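Side-chain contacts in putative hemin ABC transport system, membrane protein (Burkholderia cenocepacia J2315, PDB 5B57), which probably serves as the transmembrane subunit of a heme-importing ABC transporter, forming part of the route by which hemin crosses the inner membrane: residues T150-L155 with A166-V171; G116-T121 with A300-A305; T47-A52 with D326-L331; P316-L321 with A335-L340. One frame throughout, in Å; residues are numbered along the deposited sequence.

Interaction 1: T150-L155 with A166-V171; sequences TTLIVL and AAALPV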
loop_
_atom_site.group_PDB
_atom_site.type_symbol
_atom_site.label_atom_id
_atom_site.label_comp_id
_atom_site.label_asym_id
_atom_site.label_seq_id
_atom_site.Cartn_x
_atom_site.Cartn_y
_atom_site.Cartn_z
ATOM N N THR A 150 10.648 25.026 -18.376
ATOM C CA THR A 150 10.122 25.016 -19.733
ATOM C C THR A 150 9.368 26.303 -20.045
ATOM O O THR A 150 9.443 26.813 -21.175
ATOM C CB THR A 150 9.223 23.797 -19.935
ATOM O OG1 THR A 150 9.991 22.626 -19.697
ATOM C CG2 THR A 150 8.716 23.716 -21.373
ATOM N N THR A 151 8.635 26.842 -19.062
ATOM C CA THR A 151 7.997 28.143 -19.240
ATOM C C THR A 151 8.995 29.185 -19.735
ATOM O O THR A 151 8.683 29.987 -20.622
ATOM C CB THR A 151 7.367 28.602 -17.930
ATOM O OG1 THR A 151 6.357 27.667 -17.534
ATOM C CG2 THR A 151 6.753 29.964 -18.096
ATOM N N LEU A 152 10.218 29.158 -19.193
ATOM C CA LEU A 152 11.226 30.142 -19.562
ATOM C C LEU A 152 11.882 29.824 -20.898
ATOM O O LEU A 152 12.084 30.730 -21.715
ATOM C CB LEU A 152 12.306 30.256 -18.481
ATOM C CG LEU A 152 13.423 31.242 -18.913
ATOM C CD1 LEU A 152 12.931 32.653 -19.012
ATOM C CD2 LEU A 152 14.617 31.230 -18.015
ATOM N N ILE A 153 12.257 28.566 -21.135
ATOM C CA ILE A 153 12.936 28.234 -22.390
ATOM C C ILE A 153 12.038 28.547 -23.587
ATOM O O ILE A 153 12.515 29.019 -24.625
ATOM C CB ILE A 153 13.397 26.762 -22.381
ATOM C CG1 ILE A 153 14.422 26.487 -21.277
ATOM C CG2 ILE A 153 13.913 26.321 -23.754
ATOM C CD1 ILE A 153 14.961 25.076 -21.312
ATOM N N VAL A 154 10.724 28.326 -23.451
ATOM C CA VAL A 154 9.802 28.409 -24.584
ATOM C C VAL A 154 9.172 29.791 -24.729
ATOM O O VAL A 154 8.915 30.234 -25.857
ATOM C CB VAL A 154 8.720 27.319 -24.473
ATOM C CG1 VAL A 154 7.690 27.462 -25.609
ATOM C CG2 VAL A 154 9.361 25.928 -24.459
ATOM N N LEU A 155 8.910 30.493 -23.618
ATOM C CA LEU A 155 8.417 31.861 -23.708
ATOM C C LEU A 155 9.534 32.864 -23.479
ATOM O O LEU A 155 9.467 33.641 -22.517
ATOM C CB LEU A 155 7.265 32.064 -22.727
ATOM C CG LEU A 155 6.150 31.030 -22.947
ATOM C CD1 LEU A 155 5.069 31.112 -21.902
ATOM C CD2 LEU A 155 5.546 31.139 -24.341
ATOM N N ALA A 166 21.499 33.241 -17.990
ATOM C CA ALA A 166 22.224 32.090 -17.426
ATOM C C ALA A 166 21.998 31.916 -15.919
ATOM O O ALA A 166 22.237 30.828 -15.371
ATOM C CB ALA A 166 23.729 32.173 -17.721
ATOM N N ALA A 167 21.581 32.990 -15.241
ATOM C CA ALA A 167 20.921 32.921 -13.946
ATOM C C ALA A 167 19.400 32.952 -14.083
ATOM O O ALA A 167 18.699 32.747 -13.092
ATOM C CB ALA A 167 21.390 34.065 -13.043
ATOM N N ALA A 168 18.879 33.182 -15.294
ATOM C CA ALA A 168 17.440 33.130 -15.536
ATOM C C ALA A 168 16.895 31.704 -15.482
ATOM O O ALA A 168 15.821 31.476 -14.922
ATOM C CB ALA A 168 17.107 33.757 -16.893
ATOM N N LEU A 169 17.618 30.722 -16.039
ATOM C CA LEU A 169 17.070 29.365 -16.060
ATOM C C LEU A 169 16.942 28.775 -14.651
ATOM O O LEU A 169 15.809 28.462 -14.236
ATOM C CB LEU A 169 17.875 28.488 -17.015
ATOM C CG LEU A 169 17.231 27.122 -17.265
ATOM C CD1 LEU A 169 15.730 27.183 -17.392
ATOM C CD2 LEU A 169 17.775 26.657 -18.570
ATOM N N PRO A 170 18.018 28.639 -13.851
ATOM C CA PRO A 170 17.840 28.037 -12.514
ATOM C C PRO A 170 16.860 28.784 -11.626
ATOM O O PRO A 170 16.145 28.151 -10.839
ATOM C CB PRO A 170 19.255 28.065 -11.925
ATOM C CG PRO A 170 19.902 29.196 -12.609
ATOM C CD PRO A 170 19.396 29.136 -14.026
ATOM N N VAL A 171 16.796 30.111 -11.723
ATOM C CA VAL A 171 15.866 30.875 -10.892
ATOM C C VAL A 171 14.422 30.563 -11.269
ATOM O O VAL A 171 13.552 30.471 -10.398
ATOM C CB VAL A 171 16.187 32.382 -10.979
ATOM C CG1 VAL A 171 15.114 33.219 -10.318
ATOM C CG2 VAL A 171 17.524 32.657 -10.327
#

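Interaction 2: G116-T121 with A300-A305; sequences GGFGAT and ALVSCA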
loop_
_atom_site.group_PDB
_atom_site.type_symbol
_atom_site.label_atom_id
_atom_site.label_comp_id
_atom_site.label_asym_id
_atom_site.label_seq_id
_atom_site.Cartn_x
_atom_site.Cartn_y
_atom_site.Cartn_z
ATOM N N GLY A 116 24.858 14.216 -2.330
ATOM C CA GLY A 116 24.550 14.463 -0.933
ATOM C C GLY A 116 23.148 15.003 -0.732
ATOM O O GLY A 116 22.463 14.635 0.224
ATOM N N GLY A 117 22.693 15.871 -1.635
ATOM C CA GLY A 117 21.355 16.426 -1.489
ATOM C C GLY A 117 20.271 15.369 -1.604
ATOM O O GLY A 117 19.393 15.254 -0.740
ATOM N N PHE A 118 20.314 14.584 -2.676
ATOM C CA PHE A 118 19.277 13.597 -2.892
ATOM C C PHE A 118 19.333 12.488 -1.840
ATOM O O PHE A 118 18.286 12.063 -1.324
ATOM C CB PHE A 118 19.408 13.039 -4.305
ATOM C CG PHE A 118 18.756 13.881 -5.338
ATOM C CD1 PHE A 118 17.398 14.098 -5.303
ATOM C CD2 PHE A 118 19.476 14.418 -6.370
ATOM C CE1 PHE A 118 16.766 14.856 -6.273
ATOM C CE2 PHE A 118 18.851 15.172 -7.343
ATOM C CZ PHE A 118 17.492 15.391 -7.286
ATOM N N GLY A 119 20.543 12.016 -1.509
ATOM C CA GLY A 119 20.706 11.022 -0.452
ATOM C C GLY A 119 20.020 11.414 0.844
ATOM O O GLY A 119 19.216 10.650 1.395
ATOM N N ALA A 120 20.305 12.629 1.333
ATOM C CA ALA A 120 19.780 13.101 2.603
ATOM C C ALA A 120 18.276 13.361 2.540
ATOM O O ALA A 120 17.538 12.977 3.444
ATOM C CB ALA A 120 20.526 14.365 3.031
ATOM N N THR A 121 17.796 14.037 1.498
ATOM C CA THR A 121 16.357 14.296 1.451
ATOM C C THR A 121 15.567 13.004 1.277
ATOM O O THR A 121 14.433 12.903 1.759
ATOM C CB THR A 121 15.990 15.303 0.339
ATOM O OG1 THR A 121 16.631 14.949 -0.896
ATOM C CG2 THR A 121 16.357 16.742 0.744
ATOM N N ALA A 300 16.576 23.564 -5.329
ATOM C CA ALA A 300 17.861 24.120 -5.712
ATOM C C ALA A 300 18.597 23.215 -6.683
ATOM O O ALA A 300 19.265 23.710 -7.593
ATOM C CB ALA A 300 18.711 24.363 -4.469
ATOM N N LEU A 301 18.481 21.895 -6.528
ATOM C CA LEU A 301 19.344 20.983 -7.281
ATOM C C LEU A 301 18.820 20.726 -8.684
ATOM O O LEU A 301 19.577 20.788 -9.659
ATOM C CB LEU A 301 19.485 19.665 -6.535
ATOM C CG LEU A 301 20.367 19.859 -5.320
ATOM C CD1 LEU A 301 20.298 18.662 -4.362
ATOM C CD2 LEU A 301 21.768 20.103 -5.838
ATOM N N VAL A 302 17.535 20.394 -8.795
ATOM C CA VAL A 302 16.917 20.235 -10.101
ATOM C C VAL A 302 17.108 21.496 -10.920
ATOM O O VAL A 302 17.175 21.429 -12.146
ATOM C CB VAL A 302 15.431 19.876 -9.929
ATOM C CG1 VAL A 302 14.845 19.376 -11.227
ATOM C CG2 VAL A 302 15.298 18.811 -8.893
ATOM N N SER A 303 17.245 22.654 -10.258
ATOM C CA SER A 303 17.338 23.935 -10.958
ATOM C C SER A 303 18.560 24.015 -11.840
ATOM O O SER A 303 18.550 24.729 -12.854
ATOM C CB SER A 303 17.383 25.095 -9.968
ATOM O OG SER A 303 16.073 25.433 -9.542
ATOM N N CYS A 304 19.623 23.314 -11.485
ATOM C CA CYS A 304 20.839 23.446 -12.248
ATOM C C CYS A 304 21.439 22.111 -12.636
ATOM O O CYS A 304 22.522 22.087 -13.232
ATOM C CB CYS A 304 21.849 24.264 -11.460
ATOM S SG CYS A 304 22.149 23.502 -9.895
ATOM N N ALA A 305 20.767 21.004 -12.336
ATOM C CA ALA A 305 21.193 19.698 -12.810
ATOM C C ALA A 305 20.197 19.016 -13.727
ATOM O O ALA A 305 20.601 18.130 -14.490
ATOM C CB ALA A 305 21.467 18.753 -11.630
#

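Interaction 3: T47-A52 with D326-L331; sequences TSRRFA and DQRIVL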
loop_
_atom_site.group_PDB
_atom_site.type_symbol
_atom_site.label_atom_id
_atom_site.label_comp_id
_atom_site.label_asym_id
_atom_site.label_seq_id
_atom_site.Cartn_x
_atom_site.Cartn_y
_atom_site.Cartn_z
ATOM N N THR A 47 22.042 -2.874 26.557
ATOM C CA THR A 47 21.613 -2.221 25.330
ATOM C C THR A 47 22.839 -1.707 24.559
ATOM O O THR A 47 23.239 -0.554 24.707
ATOM C CB THR A 47 20.599 -1.050 25.616
ATOM O OG1 THR A 47 21.239 0.012 26.332
ATOM C CG2 THR A 47 19.410 -1.537 26.429
ATOM N N SER A 48 23.428 -2.578 23.734
ATOM C CA SER A 48 24.640 -2.259 22.977
ATOM C C SER A 48 24.396 -1.256 21.850
ATOM O O SER A 48 23.566 -0.346 21.965
ATOM C CB SER A 48 25.259 -3.549 22.405
ATOM O OG SER A 48 26.242 -3.297 21.402
ATOM N N ARG A 49 25.147 -1.408 20.766
ATOM C CA ARG A 49 24.983 -0.587 19.581
ATOM C C ARG A 49 25.409 -1.411 18.374
ATOM O O ARG A 49 25.756 -2.592 18.490
ATOM C CB ARG A 49 25.789 0.722 19.684
ATOM C CG ARG A 49 24.956 1.993 19.991
ATOM C CD ARG A 49 25.534 3.200 19.246
ATOM N NE ARG A 49 25.776 4.361 20.116
ATOM C CZ ARG A 49 25.249 5.573 19.939
ATOM N NH1 ARG A 49 24.441 5.798 18.907
ATOM N NH2 ARG A 49 25.545 6.562 20.792
ATOM N N ARG A 50 25.343 -0.779 17.209
ATOM C CA ARG A 50 25.876 -1.311 15.965
ATOM C C ARG A 50 27.069 -0.444 15.578
ATOM O O ARG A 50 26.962 0.790 15.586
ATOM C CB ARG A 50 24.790 -1.308 14.886
ATOM C CG ARG A 50 24.006 0.005 14.796
ATOM C CD ARG A 50 22.498 -0.200 14.912
ATOM N NE ARG A 50 21.989 -1.260 14.053
ATOM C CZ ARG A 50 20.697 -1.438 13.802
ATOM N NH1 ARG A 50 19.820 -0.615 14.348
ATOM N NH2 ARG A 50 20.281 -2.423 13.010
ATOM N N PHE A 51 28.213 -1.087 15.281
ATOM C CA PHE A 51 29.505 -0.395 15.260
ATOM C C PHE A 51 29.708 0.387 13.963
ATOM O O PHE A 51 30.758 0.299 13.321
ATOM C CB PHE A 51 30.663 -1.381 15.547
ATOM C CG PHE A 51 31.047 -2.328 14.401
ATOM C CD1 PHE A 51 30.191 -2.612 13.340
ATOM C CD2 PHE A 51 32.294 -2.961 14.424
ATOM C CE1 PHE A 51 30.589 -3.493 12.318
ATOM C CE2 PHE A 51 32.689 -3.836 13.418
ATOM C CZ PHE A 51 31.841 -4.103 12.365
ATOM N N ALA A 52 28.693 1.184 13.602
ATOM C CA ALA A 52 28.678 1.906 12.329
ATOM C C ALA A 52 29.877 2.822 12.151
ATOM O O ALA A 52 30.743 2.504 11.322
ATOM C CB ALA A 52 27.363 2.674 12.207
ATOM N N ASP A 326 18.297 4.030 12.055
ATOM C CA ASP A 326 18.526 5.182 12.929
ATOM C C ASP A 326 18.795 6.450 12.123
ATOM O O ASP A 326 19.824 6.548 11.442
ATOM C CB ASP A 326 19.694 4.910 13.886
ATOM C CG ASP A 326 19.921 6.059 14.907
ATOM O OD1 ASP A 326 19.469 7.212 14.690
ATOM O OD2 ASP A 326 20.570 5.805 15.950
ATOM N N GLN A 327 17.887 7.434 12.200
ATOM C CA GLN A 327 18.037 8.648 11.402
ATOM C C GLN A 327 19.373 9.342 11.658
ATOM O O GLN A 327 19.906 10.015 10.775
ATOM C CB GLN A 327 16.874 9.598 11.690
ATOM C CG GLN A 327 16.670 10.748 10.699
ATOM C CD GLN A 327 16.420 10.309 9.239
ATOM O OE1 GLN A 327 16.191 9.127 8.946
ATOM N NE2 GLN A 327 16.466 11.277 8.322
ATOM N N ARG A 328 19.947 9.170 12.853
ATOM C CA ARG A 328 21.191 9.849 13.198
ATOM C C ARG A 328 22.373 9.334 12.387
ATOM O O ARG A 328 23.318 10.064 12.125
ATOM C CB ARG A 328 21.439 9.718 14.711
ATOM C CG ARG A 328 21.104 10.968 15.552
ATOM C CD ARG A 328 20.390 10.633 16.889
ATOM N NE ARG A 328 21.199 9.881 17.864
ATOM C CZ ARG A 328 20.894 8.669 18.340
ATOM N NH1 ARG A 328 19.788 8.038 17.942
ATOM N NH2 ARG A 328 21.697 8.087 19.224
ATOM N N ILE A 329 22.329 8.052 11.975
ATOM C CA ILE A 329 23.325 7.496 11.058
ATOM C C ILE A 329 22.927 7.707 9.598
ATOM O O ILE A 329 23.755 8.064 8.757
ATOM C CB ILE A 329 23.527 5.994 11.337
ATOM C CG1 ILE A 329 24.056 5.783 12.736
ATOM C CG2 ILE A 329 24.453 5.366 10.301
ATOM C CD1 ILE A 329 23.741 4.390 13.311
ATOM N N VAL A 330 21.661 7.451 9.260
ATOM C CA VAL A 330 21.295 7.257 7.859
ATOM C C VAL A 330 21.371 8.567 7.087
ATOM O O VAL A 330 21.750 8.579 5.912
ATOM C CB VAL A 330 19.899 6.627 7.748
ATOM C CG1 VAL A 330 19.365 6.767 6.303
ATOM C CG2 VAL A 330 19.934 5.194 8.211
ATOM N N LEU A 331 21.014 9.695 7.727
ATOM C CA LEU A 331 20.919 10.942 6.969
ATOM C C LEU A 331 22.284 11.458 6.538
ATOM O O LEU A 331 22.440 11.787 5.349
ATOM C CB LEU A 331 20.120 11.981 7.756
ATOM C CG LEU A 331 19.835 13.224 6.905
ATOM C CD1 LEU A 331 18.378 13.599 6.998
ATOM C CD2 LEU A 331 20.676 14.398 7.357
#

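Interaction 4: P316-L321 with A335-L340; sequences PHCVRL and ALLGAL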
loop_
_atom_site.group_PDB
_atom_site.type_symbol
_atom_site.label_atom_id
_atom_site.label_comp_id
_atom_site.label_asym_id
_atom_site.label_seq_id
_atom_site.Cartn_x
_atom_site.Cartn_y
_atom_site.Cartn_z
ATOM N N PRO A 316 19.897 6.006 0.481
ATOM C CA PRO A 316 19.463 5.767 1.868
ATOM C C PRO A 316 19.059 4.340 2.126
ATOM O O PRO A 316 18.890 3.970 3.297
ATOM C CB PRO A 316 18.279 6.722 2.050
ATOM C CG PRO A 316 17.788 6.948 0.725
ATOM C CD PRO A 316 18.915 6.811 -0.256
ATOM N N HIS A 317 18.921 3.521 1.083
ATOM C CA HIS A 317 18.583 2.119 1.270
ATOM C C HIS A 317 19.799 1.249 1.543
ATOM O O HIS A 317 19.697 0.286 2.300
ATOM C CB HIS A 317 17.844 1.568 0.054
ATOM C CG HIS A 317 17.159 0.265 0.323
ATOM N ND1 HIS A 317 15.942 0.180 0.972
ATOM C CD2 HIS A 317 17.541 -1.010 0.074
ATOM C CE1 HIS A 317 15.595 -1.089 1.086
ATOM N NE2 HIS A 317 16.551 -1.831 0.554
ATOM N N CYS A 318 20.950 1.549 0.968
ATOM C CA CYS A 318 22.116 0.737 1.295
ATOM C C CYS A 318 22.659 1.110 2.662
ATOM O O CYS A 318 23.045 0.230 3.444
ATOM C CB CYS A 318 23.192 0.890 0.223
ATOM S SG CYS A 318 22.559 0.769 -1.463
ATOM N N VAL A 319 22.687 2.407 2.967
ATOM C CA VAL A 319 23.194 2.833 4.262
ATOM C C VAL A 319 22.352 2.226 5.362
ATOM O O VAL A 319 22.868 1.833 6.421
ATOM C CB VAL A 319 23.210 4.363 4.352
ATOM C CG1 VAL A 319 23.405 4.782 5.804
ATOM C CG2 VAL A 319 24.264 4.960 3.391
ATOM N N ARG A 320 21.044 2.096 5.109
ATOM C CA ARG A 320 20.149 1.476 6.089
ATOM C C ARG A 320 20.502 0.004 6.322
ATOM O O ARG A 320 20.692 -0.427 7.466
ATOM C CB ARG A 320 18.704 1.619 5.627
ATOM C CG ARG A 320 17.951 2.774 6.238
ATOM C CD ARG A 320 16.465 2.545 6.033
ATOM N NE ARG A 320 16.175 2.343 4.618
ATOM C CZ ARG A 320 15.709 3.294 3.821
ATOM N NH1 ARG A 320 15.470 4.510 4.301
ATOM N NH2 ARG A 320 15.462 3.028 2.550
ATOM N N LEU A 321 20.583 -0.783 5.239
ATOM C CA LEU A 321 20.977 -2.187 5.322
ATOM C C LEU A 321 22.356 -2.393 5.939
ATOM O O LEU A 321 22.677 -3.519 6.335
ATOM C CB LEU A 321 20.962 -2.813 3.935
ATOM C CG LEU A 321 19.545 -2.946 3.394
ATOM C CD1 LEU A 321 19.486 -2.885 1.852
ATOM C CD2 LEU A 321 18.910 -4.237 3.934
ATOM N N ALA A 335 23.764 10.752 2.506
ATOM C CA ALA A 335 24.316 11.877 1.755
ATOM C C ALA A 335 25.752 11.594 1.289
ATOM O O ALA A 335 26.073 11.817 0.113
ATOM C CB ALA A 335 24.214 13.162 2.581
ATOM N N LEU A 336 26.615 11.058 2.168
ATOM C CA LEU A 336 27.942 10.642 1.716
ATOM C C LEU A 336 27.851 9.613 0.592
ATOM O O LEU A 336 28.444 9.795 -0.477
ATOM C CB LEU A 336 28.756 10.079 2.867
ATOM C CG LEU A 336 29.175 10.949 4.046
ATOM C CD1 LEU A 336 29.994 10.087 4.972
ATOM C CD2 LEU A 336 29.980 12.120 3.563
ATOM N N LEU A 337 27.113 8.522 0.808
ATOM C CA LEU A 337 26.986 7.523 -0.252
ATOM C C LEU A 337 26.320 8.095 -1.509
ATOM O O LEU A 337 26.653 7.688 -2.640
ATOM C CB LEU A 337 26.208 6.304 0.236
ATOM C CG LEU A 337 26.119 5.255 -0.879
ATOM C CD1 LEU A 337 27.525 4.730 -1.217
ATOM C CD2 LEU A 337 25.129 4.130 -0.565
ATOM N N GLY A 338 25.385 9.033 -1.357
ATOM C CA GLY A 338 24.806 9.648 -2.543
ATOM C C GLY A 338 25.822 10.477 -3.311
ATOM O O GLY A 338 25.931 10.388 -4.536
ATOM N N ALA A 339 26.565 11.315 -2.591
ATOM C CA ALA A 339 27.652 12.039 -3.224
ATOM C C ALA A 339 28.639 11.071 -3.860
ATOM O O ALA A 339 29.076 11.278 -4.998
ATOM C CB ALA A 339 28.335 12.942 -2.201
ATOM N N LEU A 340 28.954 9.974 -3.174
ATOM C CA LEU A 340 29.862 8.999 -3.769
ATOM C C LEU A 340 29.273 8.377 -5.040
ATOM O O LEU A 340 29.963 8.247 -6.056
ATOM C CB LEU A 340 30.237 7.921 -2.751
ATOM C CG LEU A 340 31.259 6.948 -3.331
ATOM C CD1 LEU A 340 32.537 7.673 -3.785
ATOM C CD2 LEU A 340 31.586 5.891 -2.315
#

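Interaction 1: T150-L155 with A166-V171
The flat group at this contact is the peptide joining Ala168 and Leu169, and Leu152 lays a methyl over one of its faces. Leu152 CD2 sits 3.4 Å from Ala168 C, almost straight above the carbonyl carbon, with Leu169 N at 3.6 Å. The same methyl is also 3.7 Å from Ala168 CB, which projects from the same face of that peptide, and 4.2 Å from Leu169 CD1. With CG of Leu152 anti to its own backbone N (chi1 177°), the branch is carried straight across to the partner backbone. The two segments are the facing ends of a helical hairpin: helix 141-154 closes at Val154, the chain turns through a partly unmodelled loop, and the first turn of helix 168-188 runs back roughly antiparallel to it. Next to Leu152's methyl, Ile153 and Leu169 meet at a slant, Ile153 CG1 to Leu169 CD1 4.2 Å. Ile153 also touches Ser228 and Leu229 of helix 223-234, so this side chain bridges the hairpin to a third helix. No hydrogen bond links the segments; Thr150 OG1 and Thr151 OG1 instead bond to Ala146 O and Leu147 O of their own helix.

Interaction 2: G116-T121 with A300-A305
Leu301 reaches across to the backbone of Gly117, its CD1 methyl 3.8 Å from Gly117 CA. The glycine offers bare backbone there, and the leucine branch occupies the place a side chain would take. The same CD1 is 4.4 Å from Phe118 N, a looser approach to the same backbone. Leu301 CG stands anti to its carbonyl carbon (chi1 -73°), and from there CD1 extends toward the glycine. Beside this, the ring tip of Phe118 and a branch of Val302 come together loosely, Phe118 CZ to Val302 CG2 4.4 Å, at an oblique angle to the ring. In the next shell, Gly117 O is held by two donors of Thr121, its N and its OG1; the hydroxyl bond is 2.8 Å from Thr121 OG1 to Gly117 O, with the hydroxyl oxygen 32° out of the carbonyl plane. Leu301 also touches Val252 of helix 242-260 and Val114 of helix 94-128, while Phe118 and Thr121 both touch Val298, one turn earlier on the helix of Leu301. The axes of the two short helical segments make an angle of 146° and come no nearer than 11.2 Å, a leucine-against-glycine contact between roughly antiparallel transmembrane helices near the centre of the FecCD permease bundle.

Interaction 3: T47-A52 with D326-L331
The N-capped start of helix 327-352 meets the irregular segment leading into helix 54-72, with Ala52 against Ile329 and Arg49 near Arg328. The apolar part is a single methyl pair, Ala52 CB to Ile329 CD1 4.2 Å. Ile329 holds CG1 anti to its carbonyl carbon (chi1 -62°), and from there its end extends to Ala52; Cys323 of helix 311-323 touches both residues. Farther out the two arginine chains cross at about a right angle. Arg49 NH1 lies 3.6 Å from Arg328 NH2, the guanidinium planes being 44° apart, but Arg328 was deposited in two conformers, so this approach describes one of them. Beside Arg328 sits Asp326, the N-cap. Its OD1 accepts from Arg328 N (2.7 Å, 155° at the hydrogen), met from above the carboxylate plane, and also from Asn267 ND2. In the same conformer Arg328 NH1 stands 3.1 Å from Asp326 OD2, well out of the guanidinium plane, a pairing of charge alone; both placements of the Arg328 guanidinium are therefore uncertain. Arg50 NH1 forms a salt bridge with an acidic side chain of another protein chain, and a basic side chain of that chain packs on Arg49. Asp326 OD2 lies 4.9 Å from Arg49 NH1, so its charge probably offsets part of the repulsion between the arginines, and as N-cap it would interact favourably with the helix end.

Interaction 4: P316-L321 with A335-L340
Leu337 carries this contact, meeting Cys318 and Val319 where two consecutive helices of the permease bundle, 311-323 and 327-352, fold against each other after a short connection. Along 335-340, Ala335 comes first and turns from the partner segment to lie on Ala120 of helix 94-128. Leu336 is directed to another neighbour, packing on Leu59 and Ala60 of helix 54-72. Leu337 then points across. Its CB is 3.9 Å from Val319 CG2, the two side chains sliding past each other in opposite directions. Having CG anti to the backbone N (chi1 -179°) carries Leu337 CD2 onward to Cys318 CB, also 3.9 Å away, while staying 4.1 Å from Val319 CG2; Leu59 touches the leucine too, making it a joint of three helices. Gly338 follows with its O bonded to Thr342 OG1 farther down the helix. Ala339 packs on Leu112 and Leu340 on Leu62, tying the helix to 94-128 and 54-72. Behind the contact, helix 311-323 is kinked at Pro316, whose N has no bond to the preceding turn. Here Arg320 lays one guanidinium face over Pro316 O, which stands 3.3 Å above the plane. At the group's edge and in its plane, Arg320 NH2 donates to His317 ND1 over 3.3 Å, nearly straight at 169°.

How the interactions relate
All four contacts form one chain of touching parts through the helix bundle, with interactions 1 and 3 at opposite sides of the chain's centre, about 43 Å apart between centres. Interaction 2 is central, 3 Å from the chain's centre; it touches interaction 1 through Pro170 and Ser303 and interaction 4 where Gly116 and Ala120 meet Ala335. Interactions 3 and 4, about 14 Å apart, share helix 327-352, with Val330 packed on Val319 and Arg320. Along the chain, interaction 1 is nested inside the loop closed by interaction 2, itself nested within that of interaction 3, whose segments alternate with those of interaction 4. Interaction 3 brings the first modelled residues to the late helices, beside another protein chain.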